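Local atomic coordinates of Alpha/beta hydrolase (Legionella pneumophila subsp. pneumophila str. Philadelphia 1, PDB entry 4EZI), a protein that is an alpha/beta hydrolase of unestablished function that may act as a lipase on triacylglycerols. Residues Y131-I142 with E170-M181. Sequence-based numbering, arbitrary orientation.
Sequences YVQAETLASSSI and EGGFSTIVMFEM
Glu170 OE2 is gripped by two donors, the backbone N of Val132 and the imidazole NE2 of His129. The Val132 N to Glu170 OE2 bond is 3.2 Å long and nearly straight (169° at the hydrogen), and its donor comes from above the carboxylate plane. With CG anti to the backbone N and the chain extended beyond it, Glu170 reaches out across to the turn that leads into helix 134-154. Its carboxylate meets the CD1-CE1 side of the Tyr131 ring, OE1 at the edge in the ring plane and OE2 3.3 Å from Tyr131 CD1, the two planes 76° apart.

Val132 CG1 sits squarely over one face of the Phe173 ring, a CH-pi contact of 3.6 Å to the centroid. Leu137 CD1 and Ala134 CA come to the edge of the same ring. This pairing fits the alpha/beta hydrolase fold: helix 170-181 begins right after Ser169, the probable nucleophile on a GxSxG elbow, and helix 134-142 crosses it at -74° with the axes 7.9 Å apart.

Leu137 enters as a knob among Glu170, Phe173, Ser174 and Val177, CD1 and CD2 of Leu137 each 3.5 Å from Ser174 OG, a hydroxyl hydrogen-bonded to Tyr118. The backbones come close where Ala138 faces Met178, their CA atoms 4.2 Å apart; Ala138 CB rests on Val177 O. Met181, a selenomethionine, is the knob in the reverse direction, among Glu135, Ala138, Ser139 and Ile142. Its chain bends at the last torsion, bringing CE to 3.6 Å from Ala138 CB and up to the Glu135 carboxylate, while Ile142 CD1 packs on its CG. Selenomethionine Met178 lays its CG against Ile142 CG1 and its SE against Ser141 CB, and touches strand 74-80 through Ser78 and Gln80.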
loop_
_atom_site.group_PDB
_atom_site.type_symbol
_atom_site.label_atom_id
_atom_site.label_comp_id
_atom_site.label_asym_id
_atom_site.label_seq_id
_atom_site.Cartn_x
_atom_site.Cartn_y
_atom_site.Cartn_z
ATOM N N TYR A 131 -8.952 -2.009 6.522
ATOM C CA TYR A 131 -7.619 -1.455 6.728
ATOM C C TYR A 131 -6.639 -2.534 7.169
ATOM O O TYR A 131 -6.838 -3.230 8.171
ATOM C CB TYR A 131 -7.714 -0.350 7.767
ATOM C CG TYR A 131 -6.419 0.348 8.077
ATOM C CD1 TYR A 131 -5.603 0.887 7.080
ATOM C CD2 TYR A 131 -5.986 0.477 9.370
ATOM C CE1 TYR A 131 -4.431 1.556 7.373
ATOM C CE2 TYR A 131 -4.830 1.156 9.692
ATOM C CZ TYR A 131 -4.049 1.675 8.698
ATOM O OH TYR A 131 -2.891 2.318 9.065
ATOM N N VAL A 132 -5.557 -2.701 6.423
ATOM C CA VAL A 132 -4.559 -3.747 6.731
ATOM C C VAL A 132 -5.254 -5.113 6.866
ATOM O O VAL A 132 -4.884 -5.911 7.718
ATOM C CB VAL A 132 -3.628 -3.413 7.949
ATOM C CG1 VAL A 132 -2.299 -4.181 7.787
ATOM C CG2 VAL A 132 -3.372 -1.921 8.063
ATOM N N GLN A 133 -6.200 -5.369 5.957
ATOM C CA GLN A 133 -6.865 -6.666 5.821
ATOM C C GLN A 133 -6.316 -7.347 4.578
ATOM O O GLN A 133 -6.570 -6.920 3.443
ATOM C CB GLN A 133 -8.383 -6.509 5.801
ATOM C CG GLN A 133 -8.927 -6.014 7.159
ATOM C CD GLN A 133 -10.443 -5.871 7.221
ATOM O OE1 GLN A 133 -11.172 -6.589 6.533
ATOM N NE2 GLN A 133 -10.926 -4.935 8.034
ATOM N N ALA A 134 -5.507 -8.386 4.807
ATOM C CA ALA A 134 -4.731 -9.004 3.760
ATOM C C ALA A 134 -5.571 -9.493 2.586
ATOM O O ALA A 134 -5.207 -9.287 1.431
ATOM C CB ALA A 134 -3.927 -10.172 4.320
ATOM N N GLU A 135 -6.685 -10.162 2.864
ATOM C CA GLU A 135 -7.412 -10.814 1.784
ATOM C C GLU A 135 -7.832 -9.845 0.690
ATOM O O GLU A 135 -7.645 -10.116 -0.499
ATOM C CB GLU A 135 -8.631 -11.511 2.359
ATOM C CG GLU A 135 -9.558 -12.184 1.357
ATOM C CD GLU A 135 -8.907 -13.224 0.476
ATOM O OE1 GLU A 135 -8.033 -13.982 0.980
ATOM O OE2 GLU A 135 -9.293 -13.313 -0.729
ATOM N N THR A 136 -8.458 -8.738 1.093
ATOM C CA THR A 136 -8.981 -7.778 0.146
ATOM C C THR A 136 -7.936 -6.769 -0.324
ATOM O O THR A 136 -8.062 -6.269 -1.439
ATOM C CB THR A 136 -10.258 -7.075 0.622
ATOM O OG1 THR A 136 -10.028 -6.476 1.895
ATOM C CG2 THR A 136 -11.455 -8.026 0.667
ATOM N N LEU A 137 -6.924 -6.445 0.465
ATOM C CA LEU A 137 -5.839 -5.634 -0.090
ATOM C C LEU A 137 -5.197 -6.387 -1.265
ATOM O O LEU A 137 -4.925 -5.824 -2.321
ATOM C CB LEU A 137 -4.809 -5.272 0.964
ATOM C CG LEU A 137 -5.222 -4.191 1.966
ATOM C CD1 LEU A 137 -4.203 -4.049 3.085
ATOM C CD2 LEU A 137 -5.491 -2.834 1.282
ATOM N N ALA A 138 -5.011 -7.692 -1.105
ATOM C CA ALA A 138 -4.404 -8.502 -2.165
ATOM C C ALA A 138 -5.334 -8.592 -3.377
ATOM O O ALA A 138 -4.934 -8.305 -4.515
ATOM C CB ALA A 138 -4.064 -9.909 -1.626
ATOM N N SER A 139 -6.586 -8.986 -3.168
ATOM C CA SER A 139 -7.462 -9.205 -4.305
ATOM C C SER A 139 -7.809 -7.901 -5.013
ATOM O O SER A 139 -7.845 -7.853 -6.247
ATOM C CB SER A 139 -8.757 -9.932 -3.872
ATOM O OG SER A 139 -9.443 -9.258 -2.845
ATOM N N SER A 140 -8.039 -6.813 -4.269
ATOM C CA SER A 140 -8.364 -5.550 -4.891
ATOM C C SER A 140 -7.189 -5.029 -5.728
ATOM O O SER A 140 -7.407 -4.420 -6.776
ATOM C CB SER A 140 -8.830 -4.496 -3.876
ATOM O OG SER A 140 -7.784 -4.104 -3.010
ATOM N N SER A 141 -5.962 -5.288 -5.288
ATOM C CA SER A 141 -4.799 -4.823 -6.017
ATOM C C SER A 141 -4.563 -5.683 -7.275
ATOM O O SER A 141 -4.236 -5.156 -8.342
ATOM C CB SER A 141 -3.590 -4.835 -5.093
ATOM O OG SER A 141 -3.720 -3.918 -4.026
ATOM N N ILE A 142 -4.741 -6.994 -7.159
ATOM C CA ILE A 142 -4.605 -7.870 -8.337
ATOM C C ILE A 142 -5.666 -7.552 -9.392
ATOM O O ILE A 142 -5.381 -7.456 -10.590
ATOM C CB ILE A 142 -4.650 -9.345 -7.934
ATOM C CG1 ILE A 142 -3.398 -9.683 -7.132
ATOM C CG2 ILE A 142 -4.815 -10.224 -9.183
ATOM C CD1 ILE A 142 -3.410 -11.074 -6.492
ATOM N N GLU A 170 1.019 0.984 4.828
ATOM C CA GLU A 170 -0.049 0.014 4.545
ATOM C C GLU A 170 0.186 -0.640 3.179
ATOM O O GLU A 170 -0.067 -1.830 3.004
ATOM C CB GLU A 170 -1.442 0.672 4.546
ATOM C CG GLU A 170 -2.552 -0.336 4.319
ATOM C CD GLU A 170 -3.921 0.242 4.111
ATOM O OE1 GLU A 170 -4.064 1.454 3.905
ATOM O OE2 GLU A 170 -4.892 -0.578 4.170
ATOM N N GLY A 171 0.633 0.149 2.217
ATOM C CA GLY A 171 0.904 -0.348 0.883
ATOM C C GLY A 171 2.079 -1.271 0.731
ATOM O O GLY A 171 2.124 -2.032 -0.228
ATOM N N GLY A 172 3.010 -1.197 1.676
ATOM C CA GLY A 172 4.058 -2.217 1.719
ATOM C C GLY A 172 3.467 -3.566 2.073
ATOM O O GLY A 172 3.827 -4.586 1.494
ATOM N N PHE A 173 2.563 -3.565 3.051
ATOM C CA PHE A 173 1.802 -4.766 3.385
ATOM C C PHE A 173 0.962 -5.232 2.188
ATOM O O PHE A 173 0.982 -6.403 1.833
ATOM C CB PHE A 173 0.971 -4.465 4.635
ATOM C CG PHE A 173 0.098 -5.597 5.116
ATOM C CD1 PHE A 173 -1.186 -5.777 4.651
ATOM C CD2 PHE A 173 0.561 -6.455 6.093
ATOM C CE1 PHE A 173 -1.990 -6.787 5.135
ATOM C CE2 PHE A 173 -0.246 -7.455 6.591
ATOM C CZ PHE A 173 -1.506 -7.645 6.103
ATOM N N SER A 174 0.249 -4.316 1.547
ATOM C CA SER A 174 -0.542 -4.687 0.373
ATOM C C SER A 174 0.327 -5.334 -0.694
ATOM O O SER A 174 -0.092 -6.283 -1.346
ATOM C CB SER A 174 -1.178 -3.442 -0.222
ATOM O OG SER A 174 -2.007 -2.786 0.711
ATOM N N THR A 175 1.522 -4.789 -0.903
ATOM C CA THR A 175 2.434 -5.302 -1.905
ATOM C C THR A 175 2.844 -6.743 -1.599
ATOM O O THR A 175 2.847 -7.612 -2.493
ATOM C CB THR A 175 3.667 -4.389 -2.008
ATOM O OG1 THR A 175 3.269 -3.113 -2.486
ATOM C CG2 THR A 175 4.736 -4.951 -2.940
ATOM N N ILE A 176 3.188 -7.016 -0.343
ATOM C CA ILE A 176 3.579 -8.367 0.055
ATOM C C ILE A 176 2.422 -9.358 -0.118
ATOM O O ILE A 176 2.620 -10.452 -0.659
ATOM C CB ILE A 176 4.095 -8.372 1.496
ATOM C CG1 ILE A 176 5.493 -7.763 1.585
ATOM C CG2 ILE A 176 4.062 -9.792 2.121
ATOM C CD1 ILE A 176 6.618 -8.743 1.041
ATOM N N VAL A 177 1.212 -8.988 0.305
ATOM C CA VAL A 177 0.081 -9.916 0.190
ATOM C C VAL A 177 -0.373 -10.092 -1.269
ATOM O O VAL A 177 -0.768 -11.194 -1.680
ATOM C CB VAL A 177 -1.081 -9.585 1.167
ATOM C CG1 VAL A 177 -0.566 -9.668 2.606
ATOM C CG2 VAL A 177 -1.744 -8.236 0.861
HETATM N N MSE A 178 -0.252 -9.037 -2.072
HETATM C CA MSE A 178 -0.487 -9.128 -3.511
HETATM C C MSE A 178 0.511 -10.113 -4.142
HETATM O O MSE A 178 0.127 -10.961 -4.948
HETATM C CB MSE A 178 -0.311 -7.739 -4.123
HETATM C CG MSE A 178 -0.460 -7.713 -5.627
HETATM SE SE MSE A 178 -0.100 -5.948 -6.301
HETATM C CE MSE A 178 -0.700 -6.306 -8.093
ATOM N N PHE A 179 1.780 -9.954 -3.814
ATOM C CA PHE A 179 2.843 -10.845 -4.315
ATOM C C PHE A 179 2.559 -12.315 -3.968
ATOM O O PHE A 179 2.608 -13.200 -4.832
ATOM C CB PHE A 179 4.134 -10.365 -3.689
ATOM C CG PHE A 179 5.408 -11.070 -4.134
ATOM C CD1 PHE A 179 5.573 -11.690 -5.372
ATOM C CD2 PHE A 179 6.484 -11.036 -3.271
ATOM C CE1 PHE A 179 6.805 -12.249 -5.721
ATOM C CE2 PHE A 179 7.714 -11.561 -3.629
ATOM C CZ PHE A 179 7.858 -12.179 -4.852
ATOM N N GLU A 180 2.199 -12.568 -2.704
ATOM C CA GLU A 180 1.884 -13.898 -2.251
ATOM C C GLU A 180 0.734 -14.490 -3.049
ATOM O O GLU A 180 0.792 -15.656 -3.477
ATOM C CB GLU A 180 1.573 -13.868 -0.741
ATOM C CG GLU A 180 1.256 -15.209 -0.152
ATOM C CD GLU A 180 0.937 -15.142 1.305
ATOM O OE1 GLU A 180 0.327 -14.133 1.726
ATOM O OE2 GLU A 180 1.269 -16.101 2.033
HETATM N N MSE A 181 -0.326 -13.715 -3.224
HETATM C CA MSE A 181 -1.513 -14.186 -3.910
HETATM C C MSE A 181 -1.284 -14.382 -5.400
HETATM O O MSE A 181 -1.837 -15.313 -5.985
HETATM C CB MSE A 181 -2.692 -13.253 -3.648
HETATM C CG MSE A 181 -4.019 -13.759 -4.193
HETATM SE SE MSE A 181 -5.528 -12.612 -3.776
HETATM C CE MSE A 181 -5.776 -13.083 -1.888
#